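Local coordinates for protein cleavage stimulation factor 77 (Encephalitozoon cuniculi, PDB 2UY1) that probably takes part in mRNA binding in the nucleus, as a helical-repeat member of the Suppressor of forked family, at residues Tyr219-Ile224 / Ser249-Leu254; Ile290-Tyr295 / Arg306-Glu311; Cys325-Tyr330 / Phe361-Arg366. One frame throughout, in Å; residues are numbered along the deposited sequence.

Contact 1: residues Tyr219-Ile224 / Ser249-Leu254; sequences YSEYLI and SLYYGL
Tyr-251 reaches across from helix 247-255 to Ser-220 and Glu-221 on helix 213-225, and almost the whole contact is made by the tip of this one side chain. Its CG stands anti to the backbone N (chi1 175°), which sends the ring outward from CB and lets it span the 13.1 Å between the axes of segments 219-224 and 249-254. CB and CG touch nothing on the opposite segment. Farther along the ring, CE2 comes within 3.2 Å of Ser-220 OG and CE1 within 3.4 Å of Glu-221 OE2, both oxygens lying in the ring plane at its edge. At the tip, Tyr-251 OH accepts a hydrogen bond from Ser-220 OG (2.6 Å) and donates one to Glu-221 OE2 (2.5 Å), which receives it on its anti lone pair. Two bonds thus hold the phenol oxygen, while Ile-224 CD1 adds an apolar neighbour 3.8 Å from it. A short serine suits the close approach; the longer glutamate bends at chi2, and its carboxylate meets the hydroxyl with its plane steeply turned from the ring (72°). Outside the two segments, Glu-221 OE1 pairs with a basic side chain of the other protein chain. The two short segments run roughly parallel (23°), with helix 229-242 between them in sequence. Ala-232 and Val-236 of that intervening helix touch Ser-220, and Phe-217 meets the Tyr-251 ring.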
loop_
_atom_site.group_PDB
_atom_site.type_symbol
_atom_site.label_atom_id
_atom_site.label_comp_id
_atom_site.label_asym_id
_atom_site.label_seq_id
_atom_site.Cartn_x
_atom_site.Cartn_y
_atom_site.Cartn_z
ATOM N N TYR B 219 1.105 -32.670 14.330
ATOM C CA TYR B 219 0.713 -33.871 15.101
ATOM C C TYR B 219 -0.260 -33.560 16.212
ATOM O O TYR B 219 -1.250 -34.286 16.406
ATOM C CB TYR B 219 1.959 -34.577 15.669
ATOM C CG TYR B 219 1.754 -36.040 16.069
ATOM C CD1 TYR B 219 0.735 -36.798 15.507
ATOM C CD2 TYR B 219 2.646 -36.685 16.918
ATOM C CE1 TYR B 219 0.574 -38.140 15.808
ATOM C CE2 TYR B 219 2.474 -38.023 17.279
ATOM C CZ TYR B 219 1.465 -38.744 16.724
ATOM O OH TYR B 219 1.297 -40.073 17.076
ATOM N N SER B 220 0.005 -32.507 16.976
ATOM C CA SER B 220 -0.924 -32.110 18.030
ATOM C C SER B 220 -2.351 -31.963 17.458
ATOM O O SER B 220 -3.332 -32.471 18.034
ATOM C CB SER B 220 -0.446 -30.785 18.654
ATOM O OG SER B 220 -1.428 -30.253 19.557
ATOM N N GLU B 221 -2.439 -31.262 16.316
ATOM C CA GLU B 221 -3.724 -30.980 15.661
ATOM C C GLU B 221 -4.351 -32.262 15.168
ATOM O O GLU B 221 -5.508 -32.488 15.419
ATOM C CB GLU B 221 -3.597 -29.989 14.521
ATOM C CG GLU B 221 -3.480 -28.506 14.959
ATOM C CD GLU B 221 -4.666 -27.967 15.753
ATOM O OE1 GLU B 221 -5.754 -27.732 15.167
ATOM O OE2 GLU B 221 -4.501 -27.712 16.964
ATOM N N TYR B 222 -3.558 -33.123 14.534
ATOM C CA TYR B 222 -4.039 -34.442 14.135
ATOM C C TYR B 222 -4.603 -35.203 15.333
ATOM O O TYR B 222 -5.704 -35.752 15.279
ATOM C CB TYR B 222 -2.939 -35.251 13.461
ATOM C CG TYR B 222 -3.370 -36.677 13.286
ATOM C CD1 TYR B 222 -4.322 -37.018 12.317
ATOM C CD2 TYR B 222 -2.860 -37.688 14.103
ATOM C CE1 TYR B 222 -4.742 -38.350 12.144
ATOM C CE2 TYR B 222 -3.269 -39.015 13.934
ATOM C CZ TYR B 222 -4.211 -39.336 12.963
ATOM O OH TYR B 222 -4.634 -40.643 12.807
ATOM N N LEU B 223 -3.846 -35.210 16.422
ATOM C CA LEU B 223 -4.203 -35.969 17.616
ATOM C C LEU B 223 -5.468 -35.439 18.250
ATOM O O LEU B 223 -6.272 -36.229 18.742
ATOM C CB LEU B 223 -3.080 -35.908 18.641
ATOM C CG LEU B 223 -1.970 -36.929 18.390
ATOM C CD1 LEU B 223 -0.866 -36.656 19.405
ATOM C CD2 LEU B 223 -2.436 -38.411 18.418
ATOM N N ILE B 224 -5.647 -34.113 18.216
ATOM C CA ILE B 224 -6.837 -33.442 18.779
ATOM C C ILE B 224 -8.074 -33.863 17.970
ATOM O O ILE B 224 -9.140 -34.077 18.514
ATOM C CB ILE B 224 -6.658 -31.889 18.806
ATOM C CG1 ILE B 224 -5.620 -31.463 19.866
ATOM C CG2 ILE B 224 -7.980 -31.154 19.012
ATOM C CD1 ILE B 224 -5.489 -29.909 20.068
ATOM N N SER B 249 4.759 -22.392 22.783
ATOM C CA SER B 249 4.342 -22.039 24.155
ATOM C C SER B 249 3.013 -21.309 24.193
ATOM O O SER B 249 2.212 -21.530 25.119
ATOM C CB SER B 249 5.433 -21.242 24.882
ATOM O OG SER B 249 6.651 -22.019 24.953
ATOM N N LEU B 250 2.787 -20.423 23.214
ATOM C CA LEU B 250 1.514 -19.720 23.082
ATOM C C LEU B 250 0.347 -20.653 22.770
ATOM O O LEU B 250 -0.759 -20.518 23.344
ATOM C CB LEU B 250 1.618 -18.578 22.031
ATOM C CG LEU B 250 2.599 -17.425 22.277
ATOM C CD1 LEU B 250 2.312 -16.257 21.336
ATOM C CD2 LEU B 250 2.537 -16.913 23.687
ATOM N N TYR B 251 0.592 -21.589 21.847
ATOM C CA TYR B 251 -0.334 -22.651 21.544
ATOM C C TYR B 251 -0.573 -23.610 22.751
ATOM O O TYR B 251 -1.695 -23.966 23.093
ATOM C CB TYR B 251 0.242 -23.402 20.364
ATOM C CG TYR B 251 -0.493 -24.653 19.917
ATOM C CD1 TYR B 251 -1.571 -24.562 19.003
ATOM C CD2 TYR B 251 -0.080 -25.924 20.324
ATOM C CE1 TYR B 251 -2.238 -25.707 18.546
ATOM C CE2 TYR B 251 -0.776 -27.095 19.848
ATOM C CZ TYR B 251 -1.830 -26.964 18.964
ATOM O OH TYR B 251 -2.497 -28.082 18.486
ATOM N N TYR B 252 0.499 -24.040 23.382
ATOM C CA TYR B 252 0.394 -24.736 24.693
ATOM C C TYR B 252 -0.447 -23.949 25.724
ATOM O O TYR B 252 -1.409 -24.456 26.233
ATOM C CB TYR B 252 1.828 -24.989 25.216
ATOM C CG TYR B 252 1.928 -25.946 26.431
ATOM C CD1 TYR B 252 1.565 -27.293 26.323
ATOM C CD2 TYR B 252 2.428 -25.490 27.661
ATOM C CE1 TYR B 252 1.654 -28.162 27.456
ATOM C CE2 TYR B 252 2.529 -26.334 28.784
ATOM C CZ TYR B 252 2.144 -27.668 28.681
ATOM O OH TYR B 252 2.274 -28.521 29.813
ATOM N N GLY B 253 -0.157 -22.684 25.983
ATOM C CA GLY B 253 -0.945 -21.976 26.993
ATOM C C GLY B 253 -2.423 -21.977 26.630
ATOM O O GLY B 253 -3.281 -22.346 27.429
ATOM N N LEU B 254 -2.726 -21.579 25.391
ATOM C CA LEU B 254 -4.111 -21.411 25.013
ATOM C C LEU B 254 -4.868 -22.715 24.747
ATOM O O LEU B 254 -6.010 -22.853 25.162
ATOM C CB LEU B 254 -4.239 -20.464 23.804
ATOM C CG LEU B 254 -5.668 -20.058 23.395
ATOM C CD1 LEU B 254 -6.469 -19.324 24.482
ATOM C CD2 LEU B 254 -5.569 -19.236 22.063
#

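Contact 2: residues Ile290-Tyr295 / Arg306-Glu311; sequences INHLNY and RKLFIE
Leu-293 and Leu-308 mark the closest backbone approach, their CA atoms 6.9 Å apart, where segments 290-295 and 306-311 run roughly antiparallel (153°) with their axes 9.7 Å apart. Leu-308 is the central side chain. Its CG is anti to the backbone N (chi1 176°), and the isobutyl group extends toward helix 282-300, where its two methyls lie near the imidazole of His-292. The CD2 methyl stands over the middle of that ring, 3.6 Å from the centroid and only 4° off the ring normal, a well-formed CH-pi contact in which all five ring atoms are almost equally distant from the carbon. CD1 lies to one side, toward the CE1 corner. The side chains of His-292 and Leu-308 cross at about a right angle, and the branched end of the leucine suits the flat imidazole face.

Next to this pair, Leu-293 presents its CD2 methyl to Leu-308 CD2 at 3.8 Å. The same Leu-293 methyl also touches the backbone, 3.6 Å from Phe-309 N, and packs against Phe-309 CB at 4.1 Å. Branching serves Leu-293 well, because its other methyl, CD1, faces a different neighbour, Cys-325 of the following helix, on which Phe-309 also packs. Toward solvent, exposed Lys-307 and Glu-311 form a salt bridge one turn apart on their own helix, with Lys-307 NZ 3.0 Å from Glu-311 OE2.

No hydrogen bond joins the two segments, so the pairing rests on dispersion and CH-pi attraction. The imidazole offers a flat face to the leucine methyl and keeps its polar edge for Glu-259, whose OE2 is hydrogen-bonded to His-292 NE2; that carboxylate probably raises the histidine's affinity for a second proton.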
loop_
_atom_site.group_PDB
_atom_site.type_symbol
_atom_site.label_atom_id
_atom_site.label_comp_id
_atom_site.label_asym_id
_atom_site.label_seq_id
_atom_site.Cartn_x
_atom_site.Cartn_y
_atom_site.Cartn_z
ATOM N N ILE B 290 -0.252 -9.521 25.616
ATOM C CA ILE B 290 -1.378 -9.573 24.739
ATOM C C ILE B 290 -1.974 -11.009 24.725
ATOM O O ILE B 290 -3.171 -11.190 24.893
ATOM C CB ILE B 290 -0.948 -9.048 23.305
ATOM C CG1 ILE B 290 -1.002 -7.522 23.288
ATOM C CG2 ILE B 290 -1.825 -9.721 22.182
ATOM C CD1 ILE B 290 -0.172 -6.905 22.113
ATOM N N ASN B 291 -1.120 -12.018 24.562
ATOM C CA ASN B 291 -1.575 -13.395 24.471
ATOM C C ASN B 291 -2.105 -13.995 25.770
ATOM O O ASN B 291 -3.038 -14.818 25.763
ATOM C CB ASN B 291 -0.559 -14.263 23.717
ATOM C CG ASN B 291 -0.764 -14.149 22.150
ATOM O OD1 ASN B 291 -1.764 -14.597 21.614
ATOM N ND2 ASN B 291 0.153 -13.500 21.486
ATOM N N HIS B 292 -1.601 -13.435 26.865
ATOM C CA HIS B 292 -1.979 -13.784 28.215
ATOM C C HIS B 292 -3.308 -13.159 28.462
ATOM O O HIS B 292 -4.223 -13.855 28.882
ATOM C CB HIS B 292 -0.908 -13.290 29.211
ATOM C CG HIS B 292 -1.167 -13.666 30.645
ATOM N ND1 HIS B 292 -0.558 -13.258 31.783
ATOM C CD2 HIS B 292 -2.105 -14.606 31.024
ATOM C CE1 HIS B 292 -1.140 -13.949 32.824
ATOM N NE2 HIS B 292 -2.071 -14.750 32.342
ATOM N N LEU B 293 -3.475 -11.877 28.105
ATOM C CA LEU B 293 -4.801 -11.238 28.172
ATOM C C LEU B 293 -5.858 -11.999 27.398
ATOM O O LEU B 293 -6.998 -12.124 27.883
ATOM C CB LEU B 293 -4.792 -9.747 27.695
ATOM C CG LEU B 293 -4.135 -8.733 28.647
ATOM C CD1 LEU B 293 -3.832 -7.442 27.884
ATOM C CD2 LEU B 293 -4.991 -8.428 29.843
ATOM N N ASN B 294 -5.498 -12.467 26.184
ATOM C CA ASN B 294 -6.410 -13.242 25.318
ATOM C C ASN B 294 -6.853 -14.520 25.964
ATOM O O ASN B 294 -8.052 -14.892 25.889
ATOM C CB ASN B 294 -5.777 -13.641 23.969
ATOM C CG ASN B 294 -6.719 -14.503 23.109
ATOM O OD1 ASN B 294 -7.763 -14.045 22.666
ATOM N ND2 ASN B 294 -6.347 -15.741 22.873
ATOM N N TYR B 295 -5.877 -15.200 26.564
ATOM C CA TYR B 295 -6.114 -16.419 27.372
ATOM C C TYR B 295 -7.177 -16.156 28.444
ATOM O O TYR B 295 -8.173 -16.900 28.568
ATOM C CB TYR B 295 -4.803 -16.937 28.018
ATOM C CG TYR B 295 -5.037 -18.067 29.037
ATOM C CD1 TYR B 295 -4.866 -19.414 28.678
ATOM C CD2 TYR B 295 -5.527 -17.796 30.332
ATOM C CE1 TYR B 295 -5.102 -20.456 29.622
ATOM C CE2 TYR B 295 -5.847 -18.862 31.232
ATOM C CZ TYR B 295 -5.600 -20.162 30.881
ATOM O OH TYR B 295 -5.857 -21.201 31.796
ATOM N N ARG B 306 -9.920 -7.607 32.436
ATOM C CA ARG B 306 -9.835 -6.238 32.925
ATOM C C ARG B 306 -8.969 -6.090 34.154
ATOM O O ARG B 306 -8.186 -5.147 34.277
ATOM C CB ARG B 306 -11.248 -5.750 33.217
ATOM C CG ARG B 306 -11.866 -5.135 31.972
ATOM C CD ARG B 306 -13.216 -4.657 32.251
ATOM N NE ARG B 306 -13.939 -4.423 31.015
ATOM C CZ ARG B 306 -15.252 -4.336 30.935
ATOM N NH1 ARG B 306 -15.989 -4.504 32.007
ATOM N NH2 ARG B 306 -15.823 -4.098 29.779
ATOM N N LYS B 307 -9.081 -7.064 35.042
ATOM C CA LYS B 307 -8.215 -7.154 36.212
ATOM C C LYS B 307 -6.780 -7.461 35.866
ATOM O O LYS B 307 -5.880 -6.887 36.469
ATOM C CB LYS B 307 -8.748 -8.214 37.169
ATOM C CG LYS B 307 -7.775 -8.672 38.237
ATOM C CD LYS B 307 -8.561 -9.338 39.354
ATOM C CE LYS B 307 -7.804 -9.294 40.697
ATOM N NZ LYS B 307 -6.964 -10.503 40.785
ATOM N N LEU B 308 -6.527 -8.371 34.933
ATOM C CA LEU B 308 -5.128 -8.655 34.516
ATOM C C LEU B 308 -4.432 -7.444 33.842
ATOM O O LEU B 308 -3.238 -7.208 34.047
ATOM C CB LEU B 308 -5.075 -9.875 33.596
ATOM C CG LEU B 308 -3.691 -10.201 33.017
ATOM C CD1 LEU B 308 -2.720 -10.541 34.122
ATOM C CD2 LEU B 308 -3.680 -11.318 31.977
ATOM N N PHE B 309 -5.175 -6.712 33.012
ATOM C CA PHE B 309 -4.667 -5.461 32.458
ATOM C C PHE B 309 -4.158 -4.491 33.524
ATOM O O PHE B 309 -3.006 -3.955 33.391
ATOM C CB PHE B 309 -5.707 -4.772 31.581
ATOM C CG PHE B 309 -5.156 -3.595 30.809
ATOM C CD1 PHE B 309 -3.978 -3.738 30.027
ATOM C CD2 PHE B 309 -5.796 -2.359 30.839
ATOM C CE1 PHE B 309 -3.454 -2.669 29.305
ATOM C CE2 PHE B 309 -5.269 -1.270 30.109
ATOM C CZ PHE B 309 -4.084 -1.432 29.354
ATOM N N ILE B 310 -4.982 -4.306 34.571
ATOM C CA ILE B 310 -4.703 -3.346 35.663
ATOM C C ILE B 310 -3.544 -3.746 36.532
ATOM O O ILE B 310 -2.937 -2.856 37.128
ATOM C CB ILE B 310 -5.922 -3.005 36.599
ATOM C CG1 ILE B 310 -7.202 -2.713 35.838
ATOM C CG2 ILE B 310 -5.647 -1.745 37.388
ATOM C CD1 ILE B 310 -8.383 -2.586 36.757
ATOM N N GLU B 311 -3.246 -5.057 36.600
ATOM C CA GLU B 311 -2.075 -5.626 37.313
ATOM C C GLU B 311 -0.788 -5.537 36.539
ATOM O O GLU B 311 0.259 -5.355 37.133
ATOM C CB GLU B 311 -2.269 -7.113 37.605
ATOM C CG GLU B 311 -3.033 -7.422 38.847
ATOM C CD GLU B 311 -3.705 -8.795 38.786
ATOM O OE1 GLU B 311 -3.188 -9.690 38.047
ATOM O OE2 GLU B 311 -4.747 -8.963 39.485
#

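Contact 3: residues Cys325-Tyr330 / Phe361-Arg366; sequences CAFIEY and FLFLLR
Phe-363 projects from helix 354-367 to meet Phe-327 and Tyr-330, residues one turn apart on helix 319-333, and the three rings form a compact aromatic cluster. With CG anti to the backbone N, the Phe-363 ring extends toward helix 319-333. Segments 325-330 and 361-366 run nearly parallel (15°) with axes 12.4 Å apart, and long flat side chains reach across this separation.

The tight part is the buried cluster around Phe-363. The edge of this ring points toward the face of Tyr-330 in a T-shaped arrangement, with centroids 5.5 Å apart and planes at 82°. Phe-363 CZ comes within 3.8 Å of Tyr-330 CG, near the root of the phenol ring; the hydroxyl at the far end is hydrogen-bonded to the backbone of the other protein chain. On its CD1 side Phe-363 meets Phe-327, whose CE1 lies 3.7 Å from Phe-363 CD1. These two side chains pass each other in opposite directions, and their rings meet obliquely, at 45°. All three aromatics are buried, and Phe-343 of the intervening helix 337-349 also meets the Phe-363 ring.

The loose side lies at Arg-366, which is partly exposed. Its chain folds back so that the guanidinium lies over the carbonyl oxygen of Leu-362 in its own helix. NH1 is the guanidinium atom nearest Phe-327, 4.4 Å from its CE1, a peripheral touch that covers little surface.

Roughly parallel packing of helices separated by one intervening helix is characteristic of the alpha-solenoid of HAT (half-a-TPR) repeats, the architecture of the Suppressor of forked family; here an aromatic cluster makes it.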
loop_
_atom_site.group_PDB
_atom_site.type_symbol
_atom_site.label_atom_id
_atom_site.label_comp_id
_atom_site.label_asym_id
_atom_site.label_seq_id
_atom_site.Cartn_x
_atom_site.Cartn_y
_atom_site.Cartn_z
ATOM N N CYS B 325 -5.957 -3.741 23.864
ATOM C CA CYS B 325 -7.050 -3.671 24.889
ATOM C C CYS B 325 -8.170 -2.757 24.482
ATOM O O CYS B 325 -9.328 -2.970 24.897
ATOM C CB CYS B 325 -6.549 -3.177 26.256
ATOM S SG CYS B 325 -5.544 -4.437 27.101
ATOM N N ALA B 326 -7.823 -1.672 23.783
ATOM C CA ALA B 326 -8.857 -0.720 23.317
ATOM C C ALA B 326 -9.769 -1.391 22.270
ATOM O O ALA B 326 -11.032 -1.241 22.261
ATOM C CB ALA B 326 -8.211 0.540 22.777
ATOM N N PHE B 327 -9.129 -2.177 21.408
ATOM C CA PHE B 327 -9.857 -2.918 20.393
ATOM C C PHE B 327 -10.700 -4.037 21.018
ATOM O O PHE B 327 -11.758 -4.312 20.579
ATOM C CB PHE B 327 -8.927 -3.584 19.407
ATOM C CG PHE B 327 -8.237 -2.667 18.403
ATOM C CD1 PHE B 327 -8.661 -1.364 18.135
ATOM C CD2 PHE B 327 -7.196 -3.211 17.624
ATOM C CE1 PHE B 327 -8.028 -0.590 17.156
ATOM C CE2 PHE B 327 -6.539 -2.426 16.636
ATOM C CZ PHE B 327 -6.933 -1.108 16.431
ATOM N N ILE B 328 -10.178 -4.799 21.957
ATOM C CA ILE B 328 -11.091 -5.743 22.623
ATOM C C ILE B 328 -12.304 -5.013 23.262
ATOM O O ILE B 328 -13.386 -5.556 23.259
ATOM C CB ILE B 328 -10.423 -6.470 23.774
ATOM C CG1 ILE B 328 -9.237 -7.341 23.308
ATOM C CG2 ILE B 328 -11.485 -7.218 24.573
ATOM C CD1 ILE B 328 -9.542 -8.316 22.214
ATOM N N GLU B 329 -12.090 -3.841 23.837
ATOM C CA GLU B 329 -13.118 -3.246 24.637
ATOM C C GLU B 329 -14.135 -2.752 23.670
ATOM O O GLU B 329 -15.297 -2.949 23.881
ATOM C CB GLU B 329 -12.633 -2.117 25.552
ATOM C CG GLU B 329 -11.884 -2.599 26.773
ATOM C CD GLU B 329 -12.800 -3.137 27.920
ATOM O OE1 GLU B 329 -14.048 -3.041 27.884
ATOM O OE2 GLU B 329 -12.220 -3.646 28.900
ATOM N N TYR B 330 -13.692 -2.150 22.567
ATOM C CA TYR B 330 -14.665 -1.725 21.528
ATOM C C TYR B 330 -15.518 -2.891 20.939
ATOM O O TYR B 330 -16.731 -2.840 20.988
ATOM C CB TYR B 330 -14.008 -0.911 20.395
ATOM C CG TYR B 330 -15.044 -0.465 19.410
ATOM C CD1 TYR B 330 -16.055 0.416 19.816
ATOM C CD2 TYR B 330 -15.089 -0.988 18.112
ATOM C CE1 TYR B 330 -17.084 0.820 18.932
ATOM C CE2 TYR B 330 -16.125 -0.579 17.203
ATOM C CZ TYR B 330 -17.107 0.309 17.654
ATOM O OH TYR B 330 -18.114 0.759 16.806
ATOM N N PHE B 361 -6.020 7.674 15.925
ATOM C CA PHE B 361 -6.769 8.539 15.049
ATOM C C PHE B 361 -7.621 7.764 14.084
ATOM O O PHE B 361 -8.779 8.100 13.894
ATOM C CB PHE B 361 -5.883 9.562 14.338
ATOM C CG PHE B 361 -6.622 10.321 13.249
ATOM C CD1 PHE B 361 -7.647 11.247 13.596
ATOM C CD2 PHE B 361 -6.350 10.063 11.904
ATOM C CE1 PHE B 361 -8.418 11.930 12.598
ATOM C CE2 PHE B 361 -7.099 10.762 10.884
ATOM C CZ PHE B 361 -8.129 11.714 11.287
ATOM N N LEU B 362 -7.082 6.722 13.490
ATOM C CA LEU B 362 -7.778 6.029 12.383
ATOM C C LEU B 362 -8.889 5.150 12.918
ATOM O O LEU B 362 -9.908 4.906 12.263
ATOM C CB LEU B 362 -6.827 5.188 11.539
ATOM C CG LEU B 362 -5.774 5.936 10.692
ATOM C CD1 LEU B 362 -4.852 4.923 10.070
ATOM C CD2 LEU B 362 -6.353 6.897 9.577
ATOM N N PHE B 363 -8.669 4.662 14.141
ATOM C CA PHE B 363 -9.707 3.968 14.887
ATOM C C PHE B 363 -10.844 4.954 15.143
ATOM O O PHE B 363 -11.995 4.639 14.990
ATOM C CB PHE B 363 -9.185 3.502 16.257
ATOM C CG PHE B 363 -10.286 3.044 17.187
ATOM C CD1 PHE B 363 -10.900 1.787 17.010
ATOM C CD2 PHE B 363 -10.688 3.827 18.250
ATOM C CE1 PHE B 363 -11.937 1.363 17.882
ATOM C CE2 PHE B 363 -11.741 3.424 19.110
ATOM C CZ PHE B 363 -12.371 2.193 18.919
ATOM N N LEU B 364 -10.563 6.145 15.637
ATOM C CA LEU B 364 -11.742 7.024 15.909
ATOM C C LEU B 364 -12.495 7.394 14.587
ATOM O O LEU B 364 -13.716 7.530 14.523
ATOM C CB LEU B 364 -11.271 8.299 16.629
ATOM C CG LEU B 364 -10.763 8.107 18.071
ATOM C CD1 LEU B 364 -10.225 9.437 18.603
ATOM C CD2 LEU B 364 -11.894 7.590 19.000
ATOM N N LEU B 365 -11.762 7.643 13.534
ATOM C CA LEU B 365 -12.424 8.054 12.298
ATOM C C LEU B 365 -13.224 6.847 11.715
ATOM O O LEU B 365 -14.383 7.004 11.269
ATOM C CB LEU B 365 -11.353 8.581 11.330
ATOM C CG LEU B 365 -11.754 9.396 10.115
ATOM C CD1 LEU B 365 -12.149 10.744 10.578
ATOM C CD2 LEU B 365 -10.529 9.368 9.146
ATOM N N ARG B 366 -12.667 5.642 11.809
ATOM C CA ARG B 366 -13.336 4.478 11.187
ATOM C C ARG B 366 -14.604 4.006 11.851
ATOM O O ARG B 366 -15.524 3.553 11.182
ATOM C CB ARG B 366 -12.426 3.284 10.977
ATOM C CG ARG B 366 -12.284 2.353 12.133
ATOM C CD ARG B 366 -11.597 1.007 11.696
ATOM N NE ARG B 366 -10.261 1.255 11.117
ATOM C CZ ARG B 366 -9.109 1.202 11.803
ATOM N NH1 ARG B 366 -9.133 0.877 13.114
ATOM N NH2 ARG B 366 -7.932 1.457 11.167
#

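How the contacts relate
Following the chain from its N terminus, the three contacts come strictly in series; none nests within or crosses another. Contact 1 closes over helix 229-242, joining the helices that precede and follow it. Contact 2 closes the tight hairpin between helices 282-300 and 302-311. Contact 3 again spans one helix, 337-349. Neighbouring contacts adjoin: Leu-250 and Leu-254 of contact 1 pack on Asn-291 and Asn-294 of contact 2, while a salt bridge from Arg-306 NH2 to Glu-329 OE1 (2.8 Å) ties contact 2 to contact 3. Contacts 1 and 3, with centres about 31 Å apart, do not touch. Contact 2 thus joins consecutive helices, contacts 1 and 3 next-but-one helices, along the elongated solenoid.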